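Local coordinates for putative peptidase (Chlamydophila abortus, PDB 3CE2), which is a putative zinc-dependent metallopeptidase of the M3B (oligopeptidase F) family, predicted to degrade small bioactive peptides, at residues I400-G405 with I431-N436. Numbering follows the deposited sequence.
Sequences IAHEGG and IASTLN. With ZN (zinc ion), chain D.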
loop_
_atom_site.group_PDB
_atom_site.type_symbol
_atom_site.label_atom_id
_atom_site.label_comp_id
_atom_site.label_asym_id
_atom_site.label_seq_id
_atom_site.Cartn_x
_atom_site.Cartn_y
_atom_site.Cartn_z
ATOM N N ILE A 400 -13.845 -5.683 6.632
ATOM C CA ILE A 400 -14.369 -6.686 5.714
ATOM C C ILE A 400 -14.469 -6.114 4.297
ATOM O O ILE A 400 -14.071 -6.778 3.338
ATOM C CB ILE A 400 -15.761 -7.137 6.114
ATOM C CG1 ILE A 400 -15.728 -7.876 7.429
ATOM C CG2 ILE A 400 -16.365 -8.032 5.051
ATOM C CD1 ILE A 400 -17.113 -8.244 7.889
ATOM N N ALA A 401 -15.000 -4.891 4.164
ATOM C CA ALA A 401 -15.103 -4.257 2.847
ATOM C C ALA A 401 -13.721 -4.065 2.227
ATOM O O ALA A 401 -13.535 -4.299 1.034
ATOM C CB ALA A 401 -15.855 -2.930 2.912
ATOM N N HIS A 402 -12.751 -3.668 3.043
ATOM C CA HIS A 402 -11.374 -3.488 2.575
ATOM C C HIS A 402 -10.748 -4.813 2.123
ATOM O O HIS A 402 -10.269 -4.940 0.990
ATOM C CB HIS A 402 -10.557 -2.888 3.710
ATOM C CG HIS A 402 -9.169 -2.485 3.329
ATOM N ND1 HIS A 402 -8.836 -1.187 2.999
ATOM C CD2 HIS A 402 -8.015 -3.197 3.274
ATOM C CE1 HIS A 402 -7.540 -1.116 2.746
ATOM N NE2 HIS A 402 -7.022 -2.326 2.890
ATOM N N GLU A 403 -10.757 -5.798 3.019
ATOM C CA GLU A 403 -10.141 -7.082 2.732
ATOM C C GLU A 403 -10.909 -7.809 1.638
ATOM O O GLU A 403 -10.315 -8.504 0.821
ATOM C CB GLU A 403 -10.027 -7.945 3.999
ATOM C CG GLU A 403 -9.114 -7.344 5.069
ATOM C CD GLU A 403 -7.729 -6.943 4.542
ATOM O OE1 GLU A 403 -7.337 -7.366 3.430
ATOM O OE2 GLU A 403 -7.019 -6.190 5.234
ATOM N N GLY A 404 -12.229 -7.634 1.611
ATOM C CA GLY A 404 -13.049 -8.176 0.513
ATOM C C GLY A 404 -12.617 -7.610 -0.838
ATOM O O GLY A 404 -12.611 -8.300 -1.862
ATOM N N GLY A 405 -12.237 -6.343 -0.837
ATOM C CA GLY A 405 -11.683 -5.745 -2.021
ATOM C C GLY A 405 -10.414 -6.416 -2.521
ATOM O O GLY A 405 -10.356 -6.789 -3.701
ATOM N N ILE A 431 -6.264 0.044 -4.766
ATOM C CA ILE A 431 -7.449 0.524 -5.455
ATOM C C ILE A 431 -8.727 -0.223 -5.059
ATOM O O ILE A 431 -9.742 0.393 -4.679
ATOM C CB ILE A 431 -7.238 0.452 -6.979
ATOM C CG1 ILE A 431 -6.092 1.365 -7.394
ATOM C CG2 ILE A 431 -8.485 0.833 -7.743
ATOM C CD1 ILE A 431 -5.937 1.454 -8.904
ATOM N N ALA A 432 -8.693 -1.550 -5.142
ATOM C CA ALA A 432 -9.908 -2.340 -4.940
ATOM C C ALA A 432 -10.412 -2.218 -3.525
ATOM O O ALA A 432 -11.626 -2.150 -3.302
ATOM C CB ALA A 432 -9.674 -3.786 -5.276
ATOM N N SER A 433 -9.483 -2.203 -2.570
ATOM C CA SER A 433 -9.847 -2.093 -1.162
ATOM C C SER A 433 -10.434 -0.717 -0.842
ATOM O O SER A 433 -11.445 -0.602 -0.136
ATOM C CB SER A 433 -8.622 -2.341 -0.298
ATOM O OG SER A 433 -7.532 -1.582 -0.792
ATOM N N THR A 434 -9.794 0.322 -1.381
ATOM C CA THR A 434 -10.191 1.691 -1.112
ATOM C C THR A 434 -11.551 1.960 -1.727
ATOM O O THR A 434 -12.436 2.522 -1.073
ATOM C CB THR A 434 -9.139 2.684 -1.642
ATOM O OG1 THR A 434 -7.942 2.569 -0.859
ATOM C CG2 THR A 434 -9.643 4.101 -1.542
ATOM N N LEU A 435 -11.729 1.531 -2.973
ATOM C CA LEU A 435 -13.031 1.654 -3.628
ATOM C C LEU A 435 -14.133 0.998 -2.799
ATOM O O LEU A 435 -15.184 1.596 -2.591
ATOM C CB LEU A 435 -13.007 1.086 -5.047
ATOM C CG LEU A 435 -14.303 1.194 -5.872
ATOM C CD1 LEU A 435 -14.014 1.362 -7.362
ATOM C CD2 LEU A 435 -15.249 0.034 -5.646
ATOM N N ASN A 436 -13.909 -0.213 -2.312
ATOM C CA ASN A 436 -14.887 -0.827 -1.403
ATOM C C ASN A 436 -15.170 -0.005 -0.135
ATOM O O ASN A 436 -16.320 0.149 0.247
ATOM C CB ASN A 436 -14.506 -2.271 -1.041
ATOM C CG ASN A 436 -14.848 -3.251 -2.138
ATOM O OD1 ASN A 436 -15.299 -2.862 -3.209
ATOM N ND2 ASN A 436 -14.622 -4.530 -1.886
HETATM ZN ZN ZN D . -5.161 -2.982 2.216
#
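S433 sets its CB over the centre of the H402 imidazole, 3.4 Å from the ring centroid and 7° off the ring normal, a CH-pi contact. H402 CG lies anti to the backbone N (chi1 -173°); the bond to CB points away from the other helix, yet the ring still lies against S433. Metal coordination uses the far nitrogen: H402 NE2 binds the zinc ion at 2.1 Å, and H406 and E430 complete the protein ligands. H402 ND1 hydrogen-bonds to E437, a second-shell carboxylate one turn beyond S433, while S433 OG turns back to the carbonyl of E430. This is the gluzincin arrangement: H402, E403 and H406 fit the HExxH motif on one helix, and the third ligand, E430, immediately precedes the helix packed against it. The two segments run roughly antiparallel (148°), their axes 7.1 Å apart. The closest pair of CA atoms is G405 and S433, 4.2 Å apart; G405, with no side chain, lies against A432 and S433. The one hydrogen bond between the segments runs from N436 ND2 to A401 O (3.1 Å), in both the amide and carbonyl planes. A401 O also accepts the helical bond from G405 N, and N436 ND2 has a further partner in Y348 OH.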